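Local coordinates for DnaJ homolog subfamily C member 3 (Mus musculus, PDB 3IEG), which acts as a co-chaperone in the endoplasmic reticulum unfolded protein response, binding misfolded proteins, stimulating the ATPase of Hsc70 and restraining the eIF2-alpha kinase GCN2, at residues Lys54-Leu57 and Pro58-Lys62; Leu80-Gln84 and Gly85-Glu89; Lys232-Asn235 and Lys236-Ser240; Ala315-Glu319 and Glu320-Glu324. All coordinates share one frame; numbering follows the deposited sequence.

Contact 1: Lys54-Leu57 and Pro58-Lys62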
loop_
_atom_site.group_PDB
_atom_site.type_symbol
_atom_site.label_atom_id
_atom_site.label_comp_id
_atom_site.label_asym_id
_atom_site.label_seq_id
_atom_site.Cartn_x
_atom_site.Cartn_y
_atom_site.Cartn_z
ATOM N N LYS A 54 -7.823 -20.818 -0.113
ATOM C CA LYS A 54 -6.474 -21.311 -0.381
ATOM C C LYS A 54 -6.372 -22.785 -0.027
ATOM O O LYS A 54 -5.739 -23.545 -0.752
ATOM C CB LYS A 54 -5.439 -20.518 0.421
ATOM C CG LYS A 54 -3.990 -20.784 0.059
ATOM C CD LYS A 54 -3.104 -19.558 0.383
ATOM C CE LYS A 54 -3.463 -18.336 -0.489
ATOM N NZ LYS A 54 -2.765 -17.093 -0.041
ATOM N N ALA A 55 -7.003 -23.177 1.080
ATOM C CA ALA A 55 -6.985 -24.556 1.557
ATOM C C ALA A 55 -8.008 -25.452 0.848
ATOM O O ALA A 55 -7.747 -26.631 0.615
ATOM C CB ALA A 55 -7.202 -24.584 3.051
ATOM N N ALA A 56 -9.163 -24.887 0.499
ATOM C CA ALA A 56 -10.210 -25.631 -0.192
ATOM C C ALA A 56 -9.821 -26.070 -1.596
ATOM O O ALA A 56 -10.089 -27.211 -1.989
ATOM C CB ALA A 56 -11.490 -24.832 -0.239
ATOM N N LEU A 57 -9.189 -25.174 -2.346
ATOM C CA LEU A 57 -8.887 -25.445 -3.756
ATOM C C LEU A 57 -8.149 -26.774 -4.008
ATOM O O LEU A 57 -8.654 -27.608 -4.755
ATOM C CB LEU A 57 -8.191 -24.248 -4.427
ATOM C CG LEU A 57 -7.719 -24.399 -5.877
ATOM C CD1 LEU A 57 -8.878 -24.619 -6.831
ATOM C CD2 LEU A 57 -6.910 -23.176 -6.323
ATOM N N PRO A 58 -6.975 -26.997 -3.379
ATOM C CA PRO A 58 -6.346 -28.298 -3.651
ATOM C C PRO A 58 -7.255 -29.502 -3.405
ATOM O O PRO A 58 -7.171 -30.473 -4.143
ATOM C CB PRO A 58 -5.119 -28.317 -2.727
ATOM C CG PRO A 58 -5.320 -27.148 -1.770
ATOM C CD PRO A 58 -6.153 -26.158 -2.488
ATOM N N ASP A 59 -8.129 -29.444 -2.405
ATOM C CA ASP A 59 -9.058 -30.559 -2.167
ATOM C C ASP A 59 -10.150 -30.629 -3.231
ATOM O O ASP A 59 -10.534 -31.713 -3.662
ATOM C CB ASP A 59 -9.679 -30.508 -0.760
ATOM C CG ASP A 59 -8.666 -30.754 0.344
ATOM O OD1 ASP A 59 -7.564 -31.253 0.052
ATOM O OD2 ASP A 59 -8.970 -30.447 1.515
ATOM N N LEU A 60 -10.640 -29.474 -3.659
ATOM C CA LEU A 60 -11.619 -29.437 -4.727
ATOM C C LEU A 60 -11.055 -30.052 -5.993
ATOM O O LEU A 60 -11.683 -30.935 -6.580
ATOM C CB LEU A 60 -12.104 -28.022 -4.986
ATOM C CG LEU A 60 -13.085 -27.509 -3.926
ATOM C CD1 LEU A 60 -13.345 -26.039 -4.130
ATOM C CD2 LEU A 60 -14.397 -28.296 -3.955
ATOM N N THR A 61 -9.858 -29.629 -6.397
ATOM C CA THR A 61 -9.267 -30.195 -7.607
ATOM C C THR A 61 -8.863 -31.662 -7.426
ATOM O O THR A 61 -8.846 -32.424 -8.392
ATOM C CB THR A 61 -8.093 -29.355 -8.218
ATOM O OG1 THR A 61 -6.839 -29.986 -7.952
ATOM C CG2 THR A 61 -8.076 -27.936 -7.728
ATOM N N LYS A 62 -8.560 -32.070 -6.204
ATOM C CA LYS A 62 -8.328 -33.478 -5.962
ATOM C C LYS A 62 -9.602 -34.277 -6.259
ATOM O O LYS A 62 -9.565 -35.288 -6.965
ATOM C CB LYS A 62 -7.868 -33.715 -4.529
ATOM C CG LYS A 62 -7.614 -35.184 -4.186
ATOM C CD LYS A 62 -6.382 -35.742 -4.870
ATOM C CE LYS A 62 -6.180 -37.198 -4.493
ATOM N NZ LYS A 62 -4.939 -37.747 -5.116
#
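In helix 53-66, the second helix of the second tetratricopeptide repeat, Leu57 packs on Pro58 and Thr61. The contact is local: the chain runs through about two and a half turns of a helix that holds a proline. Pro58 has no N-H to offer, so the usual bond from residue 58 back to the carbonyl of Lys54 is missing. Its ring lies there instead, with Pro58 CD 3.2 Å from Lys54 O. Pro58 CG sits 3.4 Å from Ala55 O. The helix is kinked at this point.

The i to i-4 bonding resumes at Leu60. Leu60 N gives its hydrogen to Ala56 O at 2.9 Å. Thr61 N does the same to Leu57 O at 2.9 Å, and this bond is nearly straight, 172° at the hydrogen.

The side chains meet by their methyl ends. Leu57 CG stands anti to the backbone N (chi1 176°), which turns CD1 outward, where the methyl CG2 of Thr61 meets it obliquely at 3.5 Å. Beside Pro58, Leu57 CB packs on the ring carbon CD. Ala56 CB and Leu60 CD1 make a looser pair at 4.5 Å.

Outside the segments, Asp59 forms a salt bridge with Arg43. Ala55, Ala56 and Asp59 face helix 37-50; Leu57, Leu60 and Thr61 face helix 71-84. This chain is the TPR part of the protein, and its first two repeats form the hydrophobic groove for misfolded proteins. This is the packing of a TPR helical hairpin and its successor in a stacked solenoid.

Contact 2: Leu80-Gln84 and Gly85-Glu89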
loop_
_atom_site.group_PDB
_atom_site.type_symbol
_atom_site.label_atom_id
_atom_site.label_comp_id
_atom_site.label_asym_id
_atom_site.label_seq_id
_atom_site.Cartn_x
_atom_site.Cartn_y
_atom_site.Cartn_z
ATOM N N LEU A 80 -14.278 -20.125 -7.129
ATOM C CA LEU A 80 -13.007 -19.630 -6.617
ATOM C C LEU A 80 -12.169 -19.093 -7.753
ATOM O O LEU A 80 -11.575 -18.035 -7.612
ATOM C CB LEU A 80 -12.233 -20.701 -5.809
ATOM C CG LEU A 80 -12.917 -21.329 -4.582
ATOM C CD1 LEU A 80 -12.055 -22.411 -3.921
ATOM C CD2 LEU A 80 -13.296 -20.264 -3.584
ATOM N N LEU A 81 -12.139 -19.812 -8.876
ATOM C CA LEU A 81 -11.425 -19.358 -10.083
ATOM C C LEU A 81 -11.921 -18.004 -10.588
ATOM O O LEU A 81 -11.121 -17.121 -10.881
ATOM C CB LEU A 81 -11.506 -20.399 -11.212
ATOM C CG LEU A 81 -10.847 -21.760 -10.955
ATOM C CD1 LEU A 81 -11.358 -22.846 -11.912
ATOM C CD2 LEU A 81 -9.332 -21.655 -10.987
ATOM N N LEU A 82 -13.233 -17.833 -10.688
ATOM C CA LEU A 82 -13.778 -16.537 -11.079
ATOM C C LEU A 82 -13.294 -15.419 -10.150
ATOM O O LEU A 82 -12.928 -14.346 -10.612
ATOM C CB LEU A 82 -15.304 -16.585 -11.121
ATOM C CG LEU A 82 -16.083 -15.310 -11.449
ATOM C CD1 LEU A 82 -15.635 -14.669 -12.755
ATOM C CD2 LEU A 82 -17.551 -15.645 -11.510
ATOM N N LYS A 83 -13.289 -15.676 -8.842
ATOM C CA LYS A 83 -12.808 -14.694 -7.870
ATOM C C LYS A 83 -11.311 -14.404 -8.047
ATOM O O LYS A 83 -10.849 -13.292 -7.816
ATOM C CB LYS A 83 -13.085 -15.162 -6.446
ATOM C CG LYS A 83 -14.525 -14.975 -5.960
ATOM C CD LYS A 83 -14.544 -15.033 -4.443
ATOM C CE LYS A 83 -15.935 -14.974 -3.888
ATOM N NZ LYS A 83 -15.848 -15.022 -2.390
ATOM N N GLN A 84 -10.565 -15.412 -8.467
ATOM C CA GLN A 84 -9.143 -15.254 -8.714
ATOM C C GLN A 84 -8.865 -14.562 -10.058
ATOM O O GLN A 84 -7.729 -14.221 -10.361
ATOM C CB GLN A 84 -8.452 -16.618 -8.644
ATOM C CG GLN A 84 -8.392 -17.226 -7.248
ATOM C CD GLN A 84 -7.679 -18.573 -7.223
ATOM O OE1 GLN A 84 -7.350 -19.129 -8.265
ATOM N NE2 GLN A 84 -7.444 -19.105 -6.025
ATOM N N GLY A 85 -9.905 -14.349 -10.858
ATOM C CA GLY A 85 -9.769 -13.751 -12.188
ATOM C C GLY A 85 -9.185 -14.701 -13.225
ATOM O O GLY A 85 -8.729 -14.266 -14.288
ATOM N N LYS A 86 -9.176 -15.997 -12.910
ATOM C CA LYS A 86 -8.813 -17.020 -13.885
ATOM C C LYS A 86 -10.039 -17.300 -14.750
ATOM O O LYS A 86 -10.710 -18.307 -14.581
ATOM C CB LYS A 86 -8.300 -18.286 -13.187
ATOM C CG LYS A 86 -6.923 -18.118 -12.518
ATOM C CD LYS A 86 -6.576 -19.306 -11.634
ATOM C CE LYS A 86 -5.085 -19.445 -11.355
ATOM N NZ LYS A 86 -4.623 -18.275 -10.605
ATOM N N LEU A 87 -10.325 -16.384 -15.668
ATOM C CA LEU A 87 -11.593 -16.384 -16.388
ATOM C C LEU A 87 -11.774 -17.558 -17.335
ATOM O O LEU A 87 -12.840 -18.156 -17.385
ATOM C CB LEU A 87 -11.815 -15.059 -17.121
ATOM C CG LEU A 87 -11.797 -13.803 -16.243
ATOM C CD1 LEU A 87 -12.017 -12.596 -17.105
ATOM C CD2 LEU A 87 -12.819 -13.843 -15.106
ATOM N N ASP A 88 -10.731 -17.904 -18.072
ATOM C CA ASP A 88 -10.801 -19.044 -18.973
ATOM C C ASP A 88 -11.061 -20.358 -18.247
ATOM O O ASP A 88 -11.890 -21.160 -18.690
ATOM C CB ASP A 88 -9.533 -19.125 -19.825
ATOM C CG ASP A 88 -9.430 -17.971 -20.813
ATOM O OD1 ASP A 88 -10.428 -17.236 -20.984
ATOM O OD2 ASP A 88 -8.352 -17.793 -21.417
ATOM N N GLU A 89 -10.366 -20.572 -17.137
ATOM C CA GLU A 89 -10.538 -21.783 -16.348
ATOM C C GLU A 89 -11.869 -21.816 -15.609
ATOM O O GLU A 89 -12.424 -22.886 -15.373
ATOM C CB GLU A 89 -9.407 -21.926 -15.342
ATOM C CG GLU A 89 -8.074 -22.176 -15.964
ATOM C CD GLU A 89 -6.983 -21.543 -15.166
ATOM O OE1 GLU A 89 -6.496 -20.471 -15.599
ATOM O OE2 GLU A 89 -6.633 -22.094 -14.092
#
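Leu81 and Lys86 are joined by backbone and side chain at the turn between helix 71-84 and helix 87-98, within the third tetratricopeptide repeat. The backbone bonds come first. Lys86 N donates to Leu81 O at 3.0 Å, with 140° at the hydrogen. Gly85 N donates to Leu82 O at 3.0 Å. These two bonds back into the last turn make a Schellman motif. Gly85 takes the positive phi that the motif needs (75°), which glycine adopts readily. Lys86 is then the centre of an inverse gamma turn, closed by a weak bond from Leu87 N to Gly85 O. It also stands at the N-cap of the next helix.

Apolar packing follows. The two methyls of Leu81 divide the work. CD2 touches the aliphatic carbon CD of Lys86 at 3.7 Å, while CD1 lies against the backbone of Glu89, 3.6 Å from its O. On another side of the turn, Leu82 CD1 meets Leu87 CD2 at 3.8 Å. Leu87 also packs on helix 104-132, through Met120 and Arg124.

Polar side chains meet near the surface. Gln84 extends beyond CG, and its OE1 comes 3.5 Å from Lys86 CD. The Lys86 chain bends at its last torsion (chi4 63°), leaving NZ 3.7 Å from Gln84 OE1. The chemistry implies a turn fixed mainly by main-chain bonds, with Leu81 and Leu82 packing on different residues beyond the turn and lysine lending its aliphatic chain to the packing.

Contact 3: Lys232-Asn235 and Lys236-Ser240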
loop_
_atom_site.group_PDB
_atom_site.type_symbol
_atom_site.label_atom_id
_atom_site.label_comp_id
_atom_site.label_asym_id
_atom_site.label_seq_id
_atom_site.Cartn_x
_atom_site.Cartn_y
_atom_site.Cartn_z
ATOM N N LYS A 232 19.486 3.601 2.839
ATOM C CA LYS A 232 20.161 3.421 4.129
ATOM C C LYS A 232 21.031 4.642 4.437
ATOM O O LYS A 232 20.883 5.246 5.512
ATOM C CB LYS A 232 20.985 2.139 4.163
ATOM C CG LYS A 232 21.207 1.577 5.550
ATOM C CD LYS A 232 22.285 0.506 5.520
ATOM C CE LYS A 232 22.958 0.313 6.862
ATOM N NZ LYS A 232 22.123 -0.532 7.746
ATOM N N LYS A 233 21.886 5.017 3.477
ATOM C CA LYS A 233 22.736 6.205 3.583
ATOM C C LYS A 233 21.935 7.502 3.702
ATOM O O LYS A 233 22.160 8.295 4.612
ATOM C CB LYS A 233 23.668 6.317 2.377
ATOM C CG LYS A 233 24.895 5.401 2.412
ATOM C CD LYS A 233 25.681 5.461 1.079
ATOM C CE LYS A 233 26.207 6.877 0.800
ATOM N NZ LYS A 233 27.162 6.886 -0.345
ATOM N N LEU A 234 21.008 7.714 2.777
ATOM C CA LEU A 234 20.200 8.912 2.771
ATOM C C LEU A 234 19.431 9.043 4.074
ATOM O O LEU A 234 19.242 10.144 4.580
ATOM C CB LEU A 234 19.243 8.883 1.589
ATOM C CG LEU A 234 18.574 10.165 1.079
ATOM C CD1 LEU A 234 17.188 10.300 1.654
ATOM C CD2 LEU A 234 19.405 11.448 1.283
ATOM N N ASN A 235 19.011 7.915 4.626
ATOM C CA ASN A 235 18.259 7.909 5.861
ATOM C C ASN A 235 19.112 8.170 7.102
ATOM O O ASN A 235 18.644 8.824 8.033
ATOM C CB ASN A 235 17.501 6.595 6.019
ATOM C CG ASN A 235 16.677 6.553 7.281
ATOM O OD1 ASN A 235 17.084 5.965 8.277
ATOM N ND2 ASN A 235 15.515 7.197 7.252
ATOM N N LYS A 236 20.340 7.641 7.134
ATOM C CA LYS A 236 21.247 7.878 8.265
ATOM C C LYS A 236 21.599 9.349 8.332
ATOM O O LYS A 236 21.577 9.949 9.406
ATOM C CB LYS A 236 22.533 7.052 8.172
ATOM C CG LYS A 236 22.444 5.661 8.797
ATOM C CD LYS A 236 23.846 4.991 8.922
ATOM C CE LYS A 236 23.776 3.447 8.840
ATOM N NZ LYS A 236 22.845 2.830 9.858
ATOM N N LEU A 237 21.902 9.921 7.174
ATOM C CA LEU A 237 22.218 11.335 7.060
ATOM C C LEU A 237 21.126 12.232 7.633
ATOM O O LEU A 237 21.428 13.126 8.412
ATOM C CB LEU A 237 22.511 11.697 5.604
ATOM C CG LEU A 237 23.926 11.587 5.010
ATOM C CD1 LEU A 237 24.924 10.701 5.786
ATOM C CD2 LEU A 237 23.820 11.151 3.553
ATOM N N ILE A 238 19.870 11.983 7.273
ATOM C CA ILE A 238 18.748 12.761 7.792
ATOM C C ILE A 238 18.565 12.532 9.292
ATOM O O ILE A 238 18.238 13.456 10.040
ATOM C CB ILE A 238 17.452 12.450 7.031
ATOM C CG1 ILE A 238 17.605 12.861 5.567
ATOM C CG2 ILE A 238 16.243 13.155 7.664
ATOM C CD1 ILE A 238 16.516 12.315 4.654
ATOM N N GLU A 239 18.797 11.301 9.727
ATOM C CA GLU A 239 18.702 10.956 11.140
ATOM C C GLU A 239 19.797 11.684 11.919
ATOM O O GLU A 239 19.560 12.196 13.017
ATOM C CB GLU A 239 18.773 9.438 11.336
ATOM C CG GLU A 239 18.164 8.954 12.638
ATOM C CD GLU A 239 17.322 7.676 12.488
ATOM O OE1 GLU A 239 17.243 6.897 13.472
ATOM O OE2 GLU A 239 16.728 7.449 11.404
ATOM N N SER A 240 20.978 11.769 11.320
ATOM C CA SER A 240 22.079 12.501 11.922
ATOM C C SER A 240 21.778 13.983 12.030
ATOM O O SER A 240 22.024 14.594 13.071
ATOM C CB SER A 240 23.352 12.289 11.126
ATOM O OG SER A 240 23.996 11.120 11.573
#
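Lys232 and Lys236 lie side by side on helix 222-246, four residues apart and pointing the same way. The turn here is held by backbone donors. Lys236 N bonds to Lys232 O at 2.9 Å. Leu237 N reaches Lys233 O at 3.0 Å and is nearly straight (173°). Ile238 N to Leu234 O is weak, at 3.3 Å. Glu239 N serves Asn235 O at 3.0 Å.

Two side-chain donors, Asn235 ND2 and Lys232 NZ, find partners outside the two segments. Asn235 ND2 is hydrogen-bonded to His204 of helix 204-217. Asn235 OD1 lies 3.5 Å from Glu239 OE2, a pair of acceptors that do not bond, with amide and carboxylate planes 81° apart. Lys232 NZ bonds to Tyr228 OH and stands 4.0 Å from Lys236 NZ, with the two CE carbons also in contact. Leu234 CD1 packs on Ile238 CD1 at 3.7 Å. Ile238 also meets His204 and Tyr257, so it bridges toward helix 250-263.

The chemistry implies a helix with a polar side bearing two close like charges, which may raise the cost of keeping both lysines protonated, and a largely apolar side turned to its neighbours, where Asn235 is satisfied by His204.

Contact 4: Ala315-Glu319 and Glu320-Glu324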
loop_
_atom_site.group_PDB
_atom_site.type_symbol
_atom_site.label_atom_id
_atom_site.label_comp_id
_atom_site.label_asym_id
_atom_site.label_seq_id
_atom_site.Cartn_x
_atom_site.Cartn_y
_atom_site.Cartn_z
ATOM N N ALA A 315 14.009 35.430 12.493
ATOM C CA ALA A 315 15.190 36.094 11.946
ATOM C C ALA A 315 14.978 37.595 11.731
ATOM O O ALA A 315 15.916 38.375 11.885
ATOM C CB ALA A 315 15.628 35.432 10.666
ATOM N N TYR A 316 13.755 37.993 11.376
ATOM C CA TYR A 316 13.417 39.413 11.195
ATOM C C TYR A 316 13.550 40.224 12.480
ATOM O O TYR A 316 13.943 41.388 12.444
ATOM C CB TYR A 316 12.007 39.584 10.635
ATOM C CG TYR A 316 11.915 39.426 9.140
ATOM C CD1 TYR A 316 10.806 38.812 8.553
ATOM C CD2 TYR A 316 12.937 39.883 8.303
ATOM C CE1 TYR A 316 10.714 38.663 7.183
ATOM C CE2 TYR A 316 12.852 39.730 6.919
ATOM C CZ TYR A 316 11.738 39.121 6.376
ATOM O OH TYR A 316 11.646 38.970 5.015
ATOM N N LEU A 317 13.214 39.589 13.602
ATOM C CA LEU A 317 13.277 40.203 14.924
ATOM C C LEU A 317 14.703 40.539 15.377
ATOM O O LEU A 317 14.923 41.574 16.013
ATOM C CB LEU A 317 12.600 39.300 15.967
ATOM C CG LEU A 317 11.088 39.080 15.892
ATOM C CD1 LEU A 317 10.662 38.007 16.889
ATOM C CD2 LEU A 317 10.333 40.376 16.148
ATOM N N ILE A 318 15.662 39.663 15.080
ATOM C CA ILE A 318 17.060 39.983 15.354
ATOM C C ILE A 318 17.406 41.235 14.554
ATOM O O ILE A 318 17.972 42.185 15.085
ATOM C CB ILE A 318 18.015 38.797 15.051
ATOM C CG1 ILE A 318 17.569 37.557 15.842
ATOM C CG2 ILE A 318 19.473 39.166 15.389
ATOM C CD1 ILE A 318 18.230 36.241 15.427
ATOM N N GLU A 319 16.994 41.250 13.293
ATOM C CA GLU A 319 17.180 42.402 12.414
ATOM C C GLU A 319 16.293 43.600 12.755
ATOM O O GLU A 319 16.283 44.593 12.023
ATOM C CB GLU A 319 16.922 41.995 10.968
ATOM C CG GLU A 319 17.886 40.985 10.421
ATOM C CD GLU A 319 19.281 41.535 10.299
ATOM O OE1 GLU A 319 20.031 41.476 11.299
ATOM O OE2 GLU A 319 19.627 42.015 9.196
ATOM N N GLU A 320 15.543 43.505 13.849
ATOM C CA GLU A 320 14.667 44.594 14.306
ATOM C C GLU A 320 13.634 45.036 13.269
ATOM O O GLU A 320 13.049 46.111 13.377
ATOM C CB GLU A 320 15.483 45.786 14.849
ATOM C CG GLU A 320 15.869 45.622 16.329
ATOM C CD GLU A 320 17.065 46.468 16.770
ATOM O OE1 GLU A 320 17.529 47.342 16.001
ATOM O OE2 GLU A 320 17.542 46.248 17.907
HETATM N N MSE A 321 13.410 44.186 12.273
HETATM C CA MSE A 321 12.408 44.429 11.250
HETATM C C MSE A 321 11.081 43.856 11.710
HETATM O O MSE A 321 10.624 42.831 11.217
HETATM C CB MSE A 321 12.846 43.803 9.932
HETATM C CG MSE A 321 14.215 44.265 9.482
HETATM SE SE MSE A 321 14.850 43.225 7.966
HETATM C CE MSE A 321 16.555 44.153 7.572
ATOM N N TYR A 322 10.473 44.545 12.666
ATOM C CA TYR A 322 9.278 44.071 13.353
ATOM C C TYR A 322 8.064 43.902 12.433
ATOM O O TYR A 322 7.315 42.931 12.562
ATOM C CB TYR A 322 8.957 44.994 14.535
ATOM C CG TYR A 322 10.098 45.137 15.537
ATOM C CD1 TYR A 322 10.800 46.337 15.665
ATOM C CD2 TYR A 322 10.476 44.065 16.352
ATOM C CE1 TYR A 322 11.854 46.464 16.585
ATOM C CE2 TYR A 322 11.526 44.178 17.271
ATOM C CZ TYR A 322 12.211 45.376 17.385
ATOM O OH TYR A 322 13.243 45.477 18.298
ATOM N N ASP A 323 7.892 44.843 11.502
ATOM C CA ASP A 323 6.791 44.829 10.531
ATOM C C ASP A 323 6.756 43.549 9.693
ATOM O O ASP A 323 5.689 42.973 9.466
ATOM C CB ASP A 323 6.864 46.058 9.611
ATOM C CG ASP A 323 6.256 47.315 10.239
ATOM O OD1 ASP A 323 6.412 47.540 11.462
ATOM O OD2 ASP A 323 5.620 48.090 9.490
ATOM N N GLU A 324 7.933 43.120 9.240
ATOM C CA GLU A 324 8.077 41.915 8.425
ATOM C C GLU A 324 7.893 40.651 9.259
ATOM O O GLU A 324 7.386 39.641 8.767
ATOM C CB GLU A 324 9.444 41.892 7.742
ATOM C CG GLU A 324 9.579 42.830 6.547
ATOM C CD GLU A 324 10.116 44.212 6.915
ATOM O OE1 GLU A 324 10.091 44.595 8.109
ATOM O OE2 GLU A 324 10.564 44.924 5.990
#
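The Tyr316 ring carries Glu324 CB over one face, a CH-pi contact 3.5 Å from CB to the ring centroid and only 16° off the ring normal. Selenomethionine Met321 approaches the same ring obliquely: its SE is 3.9 Å from Tyr316 CD2, a Met-aromatic contact. The Tyr322 ring receives Leu317 CD2 at its edge, 3.7 Å from Tyr322 CD2. Over one of its faces, off towards the rim, lies the carbonyl carbon C of Glu320.

These rings flank the turn from helix 306-318 to helix 322-333, the helical hairpin of the ninth tetratricopeptide repeat. The turn is a Schellman motif. Met321 N donates to Tyr316 O at 2.9 Å, and Glu320 N makes a weak bond to Leu317 O. Glu320 takes the positive phi (57°) that the motif calls for, though it is not a glycine. Met321, at the N-cap of the second helix, centres an inverse gamma turn.

Met321 CG stands anti to its carbonyl carbon (chi1 -55°) and the chain runs on extended. It lies alongside Glu319, with Met321 SE 3.8 Å from Glu319 CB. Tyr316 further touches Ile292 of helix 288-301, while Tyr322 packs on Leu352 and Leu353 of helix 340-357.

From the N terminus the four contacts come in series; none nests in or crosses another. Contact 1 lies within a single helix and closes no loop. Contact 2 closes the short turn between helix 71-84 and helix 87-98. It touches contact 1 directly, where Leu60 CD1 meets Leu80 CD1 at 3.9 Å, tying the second repeat to the third. Contact 3, again inside one helix, lies on the other side of the chain's centre, about 45 Å from contact 2 between centres. Contact 4 closes the turn of the ninth repeat, with its centre about 34 Å from that of contact 3. Contacts 1 and 4 are about 74 Å apart between centres, which reflects the elongated TPR solenoid.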